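PDB 3BPV: transcriptional regulator from Methanobacterium thermoautotrophicum, which represses transcription as a winged-helix DNA-binding protein of the MarR family. Local coordinates for the interface of chains A and B. Residues are numbered along the deposited sequence; one frame, centred on the assembly and turned at random. Chains: chain A/B, Transcriptional regulator.

Contact 1: the interface of chains A and B. Residues chain A 3, 126, 129-130, 133-134, 137; chain B 10, 110-112, 115.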
ATOM      1  N   LEU A   3       8.757   2.541 -10.973  1.00 17.58           N
ATOM      2  CA  LEU A   3       8.651   1.169 -10.489  1.00 15.98           C
ATOM      3  C   LEU A   3       7.560   1.048  -9.437  1.00 15.99           C
ATOM      4  O   LEU A   3       6.758   0.111  -9.459  1.00 16.23           O
ATOM      5  CB  LEU A   3       9.976   0.703  -9.883  1.00 16.21           C
ATOM      6  CG  LEU A   3       9.925  -0.704  -9.264  1.00 19.04           C
ATOM      7  CD1 LEU A   3       9.734  -1.741 -10.366  1.00 22.04           C
ATOM      8  CD2 LEU A   3      11.202  -0.976  -8.493  1.00 21.04           C
ATOM      9  N   MET A 126      14.151 -12.278  -7.205  1.00 14.51           N
ATOM     10  CA  MET A 126      14.514 -10.877  -7.329  1.00 14.49           C
ATOM     11  C   MET A 126      13.786 -10.055  -6.284  1.00 13.97           C
ATOM     12  O   MET A 126      14.361  -9.141  -5.703  1.00 14.72           O
ATOM     13  CB  MET A 126      14.207 -10.357  -8.734  1.00 15.23           C
ATOM     14  CG  MET A 126      15.153 -10.913  -9.781  1.00 16.72           C
ATOM     15  SD  MET A 126      14.970 -10.091 -11.369  1.00 17.85           S
ATOM     16  CE  MET A 126      13.474 -10.815 -11.969  1.00 21.36           C
ATOM     17  N   ARG A 129      15.519 -10.382  -2.999  1.00 13.44           N
ATOM     18  CA  ARG A 129      16.725  -9.559  -2.984  1.00 13.87           C
ATOM     19  C   ARG A 129      16.398  -8.079  -2.804  1.00 14.27           C
ATOM     20  O   ARG A 129      17.086  -7.373  -2.064  1.00 16.65           O
ATOM     21  CB  ARG A 129      17.516  -9.755  -4.272  1.00 13.99           C
ATOM     22  CG  ARG A 129      18.194 -11.100  -4.357  1.00 16.46           C
ATOM     23  CD  ARG A 129      18.670 -11.374  -5.765  1.00 18.28           C
ATOM     24  NE  ARG A 129      19.629 -10.379  -6.232  1.00 16.60           N
ATOM     25  CZ  ARG A 129      19.952 -10.211  -7.509  1.00 16.02           C
ATOM     26  NH1 ARG A 129      19.387 -10.976  -8.437  1.00 17.95           N
ATOM     27  NH2 ARG A 129      20.823  -9.275  -7.861  1.00 16.49           N
ATOM     28  N   LEU A 130      15.360  -7.599  -3.478  1.00 13.57           N
ATOM     29  CA  LEU A 130      14.978  -6.200  -3.347  1.00 14.31           C
ATOM     30  C   LEU A 130      14.418  -5.932  -1.948  1.00 14.08           C
ATOM     31  O   LEU A 130      14.648  -4.872  -1.376  1.00 15.05           O
ATOM     32  CB  LEU A 130      13.953  -5.832  -4.417  1.00 14.95           C
ATOM     33  CG  LEU A 130      14.491  -5.912  -5.848  1.00 13.31           C
ATOM     34  CD1 LEU A 130      13.332  -5.812  -6.824  1.00 16.47           C
ATOM     35  CD2 LEU A 130      15.503  -4.787  -6.086  1.00 14.96           C
ATOM     36  N   GLU A 133      17.217  -5.444   0.389  1.00 17.24           N
ATOM     37  CA  GLU A 133      17.798  -4.112   0.245  1.00 17.27           C
ATOM     38  C   GLU A 133      16.872  -3.090   0.906  1.00 17.11           C
ATOM     39  O   GLU A 133      17.322  -2.155   1.565  1.00 18.72           O
ATOM     40  CB  GLU A 133      17.960  -3.760  -1.233  1.00 19.09           C
ATOM     41  CG  GLU A 133      18.594  -2.395  -1.478  1.00 22.30           C
ATOM     42  CD  GLU A 133      20.074  -2.368  -1.149  1.00 24.65           C
ATOM     43  OE1 GLU A 133      20.839  -3.102  -1.808  1.00 26.28           O
ATOM     44  OE2 GLU A 133      20.473  -1.612  -0.238  1.00 25.54           O
ATOM     45  N   ALA A 134      15.569  -3.281   0.734  1.00 15.57           N
ATOM     46  CA  ALA A 134      14.583  -2.377   1.309  1.00 16.83           C
ATOM     47  C   ALA A 134      14.698  -2.318   2.822  1.00 17.79           C
ATOM     48  O   ALA A 134      14.531  -1.253   3.416  1.00 19.37           O
ATOM     49  CB  ALA A 134      13.171  -2.811   0.903  1.00 16.34           C
ATOM     50  N   MET A 137      17.763  -0.290   3.622  1.00 29.81           N
ATOM     51  CA  MET A 137      17.536   1.124   3.341  1.00 31.27           C
ATOM     52  C   MET A 137      16.743   1.795   4.458  1.00 32.65           C
ATOM     53  O   MET A 137      16.948   2.973   4.754  1.00 32.87           O
ATOM     54  CB  MET A 137      16.789   1.289   2.015  1.00 31.19           C
ATOM     55  CG  MET A 137      17.627   0.981   0.785  1.00 30.49           C
ATOM     56  SD  MET A 137      16.650   0.983  -0.732  1.00 29.74           S
ATOM     57  CE  MET A 137      16.195   2.713  -0.841  1.00 32.12           C
TER
ATOM     58  N   ILE B  10       9.073  -4.017   0.150  1.00 15.53           N
ATOM     59  CA  ILE B  10       9.669  -3.089  -0.800  1.00 15.03           C
ATOM     60  C   ILE B  10       8.939  -1.743  -0.750  1.00 15.82           C
ATOM     61  O   ILE B  10       9.568  -0.690  -0.664  1.00 17.81           O
ATOM     62  CB  ILE B  10       9.609  -3.672  -2.233  1.00 14.28           C
ATOM     63  CG1 ILE B  10      10.482  -4.932  -2.309  1.00 14.40           C
ATOM     64  CG2 ILE B  10      10.053  -2.622  -3.257  1.00 15.75           C
ATOM     65  CD1 ILE B  10      10.314  -5.741  -3.577  1.00 15.06           C
ATOM     66  N   LEU B 110      18.788   3.240  -5.427  1.00 15.94           N
ATOM     67  CA  LEU B 110      19.237   2.658  -4.168  1.00 15.37           C
ATOM     68  C   LEU B 110      18.774   1.206  -4.048  1.00 14.83           C
ATOM     69  O   LEU B 110      19.537   0.328  -3.654  1.00 14.62           O
ATOM     70  CB  LEU B 110      18.697   3.468  -2.986  1.00 17.53           C
ATOM     71  CG  LEU B 110      19.336   4.835  -2.716  1.00 19.31           C
ATOM     72  CD1 LEU B 110      18.446   5.633  -1.784  1.00 21.27           C
ATOM     73  CD2 LEU B 110      20.717   4.656  -2.108  1.00 22.10           C
ATOM     74  N   LEU B 111      17.515   0.963  -4.390  1.00 15.54           N
ATOM     75  CA  LEU B 111      16.949  -0.376  -4.310  1.00 15.58           C
ATOM     76  C   LEU B 111      17.677  -1.377  -5.210  1.00 14.18           C
ATOM     77  O   LEU B 111      17.899  -2.524  -4.828  1.00 15.35           O
ATOM     78  CB  LEU B 111      15.472  -0.333  -4.702  1.00 17.02           C
ATOM     79  CG  LEU B 111      14.645  -1.552  -4.280  1.00 17.35           C
ATOM     80  CD1 LEU B 111      14.342  -1.456  -2.795  1.00 17.76           C
ATOM     81  CD2 LEU B 111      13.356  -1.621  -5.070  1.00 18.05           C
ATOM     82  N   PHE B 112      18.044  -0.927  -6.406  1.00 15.01           N
ATOM     83  CA  PHE B 112      18.715  -1.773  -7.393  1.00 15.27           C
ATOM     84  C   PHE B 112      20.241  -1.762  -7.371  1.00 15.29           C
ATOM     85  O   PHE B 112      20.863  -2.263  -8.303  1.00 15.04           O
ATOM     86  CB  PHE B 112      18.280  -1.367  -8.809  1.00 15.14           C
ATOM     87  CG  PHE B 112      16.893  -1.816  -9.190  1.00 17.41           C
ATOM     88  CD1 PHE B 112      16.578  -3.166  -9.269  1.00 15.87           C
ATOM     89  CD2 PHE B 112      15.914  -0.875  -9.521  1.00 20.40           C
ATOM     90  CE1 PHE B 112      15.302  -3.579  -9.680  1.00 17.29           C
ATOM     91  CE2 PHE B 112      14.640  -1.274  -9.933  1.00 22.00           C
ATOM     92  CZ  PHE B 112      14.336  -2.630 -10.012  1.00 23.13           C
ATOM     93  N   PHE B 115      21.932  -4.977  -8.269  1.00 18.18           N
ATOM     94  CA  PHE B 115      21.369  -5.617  -9.455  1.00 17.10           C
ATOM     95  C   PHE B 115      22.162  -5.209 -10.685  1.00 17.84           C
ATOM     96  O   PHE B 115      22.576  -4.052 -10.797  1.00 19.22           O
ATOM     97  CB  PHE B 115      19.926  -5.157  -9.681  1.00 16.54           C
ATOM     98  CG  PHE B 115      18.885  -6.037  -9.052  1.00 16.67           C
ATOM     99  CD1 PHE B 115      18.944  -6.359  -7.704  1.00 18.46           C
ATOM    100  CD2 PHE B 115      17.824  -6.519  -9.816  1.00 18.12           C
ATOM    101  CE1 PHE B 115      17.960  -7.154  -7.118  1.00 18.69           C
ATOM    102  CE2 PHE B 115      16.832  -7.317  -9.236  1.00 18.33           C
ATOM    103  CZ  PHE B 115      16.901  -7.632  -7.889  1.00 18.11           C
TER
HETATM  104  O   HOH W   1      20.116  -4.083  -4.404  1.00 19.66           O

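Contact 2: the interface of chains A and B. Residues chain A 10-11, 14, 29, 104, 107; chain B 4, 7-8, 11.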
ATOM      1  N   ILE A  10      -0.115  -3.765  -9.181  1.00 15.53           N
ATOM      2  CA  ILE A  10      -0.172  -5.162  -8.775  1.00 15.03           C
ATOM      3  C   ILE A  10      -0.848  -5.285  -7.406  1.00 15.82           C
ATOM      4  O   ILE A  10      -1.747  -6.105  -7.221  1.00 17.81           O
ATOM      5  CB  ILE A  10       1.253  -5.765  -8.718  1.00 14.28           C
ATOM      6  CG1 ILE A  10       1.856  -5.787 -10.129  1.00 14.40           C
ATOM      7  CG2 ILE A  10       1.216  -7.169  -8.104  1.00 15.75           C
ATOM      8  CD1 ILE A  10       3.332  -6.114 -10.180  1.00 15.06           C
ATOM      9  N   LEU A  11      -0.433  -4.456  -6.451  1.00 17.10           N
ATOM     10  CA  LEU A  11      -1.000  -4.499  -5.105  1.00 17.67           C
ATOM     11  C   LEU A  11      -2.476  -4.098  -5.076  1.00 17.51           C
ATOM     12  O   LEU A  11      -3.223  -4.523  -4.197  1.00 19.05           O
ATOM     13  CB  LEU A  11      -0.177  -3.611  -4.156  1.00 20.82           C
ATOM     14  CG  LEU A  11       1.217  -4.164  -3.840  1.00 23.86           C
ATOM     15  CD1 LEU A  11       2.077  -3.100  -3.165  1.00 25.65           C
ATOM     16  CD2 LEU A  11       1.087  -5.391  -2.957  1.00 25.35           C
ATOM     17  N   HIS A  14      -4.484  -7.079  -5.610  1.00 15.94           N
ATOM     18  CA  HIS A  14      -4.483  -7.888  -4.399  1.00 15.00           C
ATOM     19  C   HIS A  14      -5.538  -7.358  -3.441  1.00 15.08           C
ATOM     20  O   HIS A  14      -6.281  -8.128  -2.831  1.00 16.35           O
ATOM     21  CB  HIS A  14      -3.091  -7.853  -3.752  1.00 15.65           C
ATOM     22  CG  HIS A  14      -3.002  -8.595  -2.456  1.00 15.91           C
ATOM     23  ND1 HIS A  14      -3.335  -8.024  -1.248  1.00 18.35           N
ATOM     24  CD2 HIS A  14      -2.615  -9.863  -2.178  1.00 17.57           C
ATOM     25  CE1 HIS A  14      -3.156  -8.906  -0.281  1.00 19.88           C
ATOM     26  NE2 HIS A  14      -2.720 -10.030  -0.819  1.00 20.89           N
ATOM     27  N   ASP A  29      -7.407  -5.798   2.806  1.00 15.42           N
ATOM     28  CA  ASP A  29      -5.968  -5.967   2.711  1.00 16.23           C
ATOM     29  C   ASP A  29      -5.265  -5.403   3.947  1.00 16.43           C
ATOM     30  O   ASP A  29      -4.399  -6.052   4.528  1.00 14.81           O
ATOM     31  CB  ASP A  29      -5.473  -5.252   1.452  1.00 21.03           C
ATOM     32  CG  ASP A  29      -4.025  -5.518   1.155  1.00 27.79           C
ATOM     33  OD1 ASP A  29      -3.181  -5.325   2.053  1.00 30.83           O
ATOM     34  OD2 ASP A  29      -3.734  -5.908   0.007  1.00 30.06           O
ATOM     35  N   GLU A 104      -4.222 -15.961  -0.714  1.00 17.76           N
ATOM     36  CA  GLU A 104      -2.970 -15.398  -1.224  1.00 17.39           C
ATOM     37  C   GLU A 104      -2.445 -16.262  -2.363  1.00 17.27           C
ATOM     38  O   GLU A 104      -2.007 -15.753  -3.394  1.00 18.04           O
ATOM     39  CB  GLU A 104      -1.900 -15.327  -0.128  1.00 17.62           C
ATOM     40  CG  GLU A 104      -2.092 -14.240   0.925  1.00 19.40           C
ATOM     41  CD  GLU A 104      -2.093 -12.835   0.339  1.00 17.26           C
ATOM     42  OE1 GLU A 104      -1.528 -12.633  -0.756  1.00 22.11           O
ATOM     43  OE2 GLU A 104      -2.653 -11.929   0.989  1.00 20.85           O
ATOM     44  N   TRP A 107      -4.506 -15.809  -5.517  1.00 16.51           N
ATOM     45  CA  TRP A 107      -4.205 -14.537  -6.163  1.00 15.47           C
ATOM     46  C   TRP A 107      -2.905 -14.661  -6.958  1.00 15.62           C
ATOM     47  O   TRP A 107      -2.826 -14.240  -8.111  1.00 15.97           O
ATOM     48  CB  TRP A 107      -4.075 -13.425  -5.118  1.00 17.07           C
ATOM     49  CG  TRP A 107      -3.646 -12.123  -5.706  1.00 15.10           C
ATOM     50  CD1 TRP A 107      -4.391 -11.289  -6.491  1.00 16.19           C
ATOM     51  CD2 TRP A 107      -2.345 -11.531  -5.607  1.00 15.25           C
ATOM     52  NE1 TRP A 107      -3.629 -10.215  -6.889  1.00 16.35           N
ATOM     53  CE2 TRP A 107      -2.370 -10.339  -6.362  1.00 16.11           C
ATOM     54  CE3 TRP A 107      -1.158 -11.897  -4.958  1.00 16.13           C
ATOM     55  CZ2 TRP A 107      -1.253  -9.507  -6.485  1.00 16.69           C
ATOM     56  CZ3 TRP A 107      -0.044 -11.069  -5.082  1.00 16.25           C
ATOM     57  CH2 TRP A 107      -0.103  -9.889  -5.840  1.00 16.79           C
TER
ATOM     58  N   LYS B   4       2.847 -11.005  -1.948  1.00 15.47           N
ATOM     59  CA  LYS B   4       2.395  -9.687  -1.541  1.00 16.25           C
ATOM     60  C   LYS B   4       3.211  -9.158  -0.367  1.00 17.62           C
ATOM     61  O   LYS B   4       3.458  -7.957  -0.276  1.00 16.60           O
ATOM     62  CB  LYS B   4       0.898  -9.720  -1.208  1.00 18.24           C
ATOM     63  CG  LYS B   4       0.294  -8.371  -0.844  1.00 17.62           C
ATOM     64  CD  LYS B   4       0.338  -8.141   0.646  1.00 19.21           C
ATOM     65  CE  LYS B   4      -0.259  -6.793   0.998  1.00 20.71           C
ATOM     66  NZ  LYS B   4      -0.291  -6.583   2.470  1.00 21.12           N
ATOM     67  N   LEU B   7       6.425  -7.699  -1.726  1.00 15.44           N
ATOM     68  CA  LEU B   7       6.146  -6.433  -2.397  1.00 15.57           C
ATOM     69  C   LEU B   7       5.878  -5.344  -1.368  1.00 17.53           C
ATOM     70  O   LEU B   7       6.262  -4.183  -1.555  1.00 16.91           O
ATOM     71  CB  LEU B   7       4.946  -6.573  -3.341  1.00 15.89           C
ATOM     72  CG  LEU B   7       5.111  -7.571  -4.497  1.00 16.82           C
ATOM     73  CD1 LEU B   7       3.879  -7.504  -5.397  1.00 20.46           C
ATOM     74  CD2 LEU B   7       6.374  -7.265  -5.288  1.00 18.99           C
ATOM     75  N   SER B   8       5.232  -5.714  -0.271  1.00 16.62           N
ATOM     76  CA  SER B   8       4.925  -4.757   0.781  1.00 17.72           C
ATOM     77  C   SER B   8       6.178  -4.297   1.519  1.00 16.36           C
ATOM     78  O   SER B   8       6.266  -3.144   1.945  1.00 17.01           O
ATOM     79  CB  SER B   8       3.916  -5.364   1.752  1.00 17.64           C
ATOM     80  OG  SER B   8       2.639  -5.427   1.137  1.00 21.83           O
ATOM     81  N   LEU B  11       7.608  -1.778  -0.783  1.00 17.10           N
ATOM     82  CA  LEU B  11       6.814  -0.552  -0.756  1.00 17.67           C
ATOM     83  C   LEU B  11       6.952   0.210   0.564  1.00 17.51           C
ATOM     84  O   LEU B  11       6.787   1.428   0.604  1.00 19.05           O
ATOM     85  CB  LEU B  11       5.338  -0.872  -1.046  1.00 20.82           C
ATOM     86  CG  LEU B  11       5.066  -1.295  -2.495  1.00 23.86           C
ATOM     87  CD1 LEU B  11       3.668  -1.891  -2.628  1.00 25.65           C
ATOM     88  CD2 LEU B  11       5.229  -0.096  -3.411  1.00 25.35           C
TER
HETATM   89  O   HOH W   2       0.742 -12.973  -2.188  1.00 16.61           O
HETATM   90  O   HOH W   3      -2.592  -7.802   2.993  1.00 20.56           O

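Contact 1: the interface of chains A and B
A:Leu130 pushes its branched end between B:Leu111, B:Phe112 and B:Phe115. It sits on helix 117-136 near the C-terminus of chain A. Its methyl CD2 lies over the face of the B:Phe115 ring, 3.9 Å from the ring centroid, as a CH-pi contact. The same methyl meets CD1 of the B:Phe112 ring at 3.7 Å, and it also touches CG of B:Leu111. On another side, CB of A:Leu130 packs on CD1 of B:Ile10.

B:Phe115 is shared with A:Arg129. The guanidinium stacks on the ring with the two planes 24° apart. NH2 stands over the ring toward its rim, 3.9 Å from the centroid, in a cation-pi contact. The arginine chain bends at chi3 (60°), which helps bring the guanidinium onto the ring. A:Met126 crosses the same phenylalanine at about a right angle, and its backbone O lies at the ring edge.

B:Leu111 closes helix 97-111. With CG anti to the backbone N (chi1 -163°), CD1 is turned toward A:Met137 SD and the carbonyl O of A:Leu130, and CD2 toward the methyls of A:Leu130 and A:Leu3. Water 1 lies 2.7 Å from the B:Leu111 carbonyl O and 2.9 Å from OE1 of the A:Glu133 carboxylate. This polar link between the chains therefore runs through solvent. A:Leu3 meets the B:Phe112 ring tip to tip, CD2 to CE2 at 3.7 Å. Near the chain end, the A:Met137 methyl CE packs tightly on CB of B:Leu110, at 3.4 Å.

The site is a mainly apolar patch of the dimer interface. It fastens the C-terminal helix of one subunit to the end of helix 97-111 and the following loop of the other, as expected of a MarR-family dimer.

Contact 2: the interface of chains A and B
B:Lys4 lays its aliphatic chain across the A:His14 imidazole and reaches on to A:Asp29. Its CG sits over the centre of the ring, 3.4 Å from the centroid, in a CH-pi contact. The lysine bends at chi2 (-92°) and then runs extended, which carries NZ past the ring. There NZ forms a salt bridge with OD1 of the A:Asp29 carboxylate at 3.2 Å, on the syn side and 19° out of plane. Water 3 joins the same two atoms.

A:His14 is held at both nitrogens by its own chain. ND1 donates to OD2 of A:Asp29 at 2.5 Å, meeting that oxygen from above the carboxylate plane. NE2 donates to the syn lone pair of A:Glu104 OE2 at 2.6 Å. These two bonds fix the ring's rotation, and the flanking carboxylates may favour a protonated imidazole. An alanine here would probably leave the lysine chain without its flat support and the A:Asp29 OD2 and A:Glu104 OE2 oxygens without their histidine partner. Water 2 links A:Glu104 OE1 to the backbone N of B:Lys4.

A:Leu11 crosses the lysine chain, CD2 to CG at 3.7 Å, and also packs on B:Leu7. Its end faces B:Leu11, but their modelled methyl contact is impossibly short and doubtful.

The site joins the N-terminal helices 3-21 of the two subunits. It ties B:Lys4 directly to helix 29-40 and, through water 2, to helix 97-111 of chain A, and so helps hold the dimer together.

The C-alpha centres of contact 1 and contact 2 lie about 16 Å apart in one two-fold symmetric interface. Both draw on helices 3-21 and 97-111. Residue 10 appears in both, from chain B in contact 1 and from chain A in contact 2. Contact 1 adds the C-terminal helix 117-136, whereas contact 2 adds helix 29-40. Contact 1 is mostly apolar, with its polar link running through water; contact 2 has a direct salt bridge between the chains. Each has a twin with the chains exchanged. Together they would hold the subunits in register and could therefore affect the spacing of the two DNA-binding winged-helix regions.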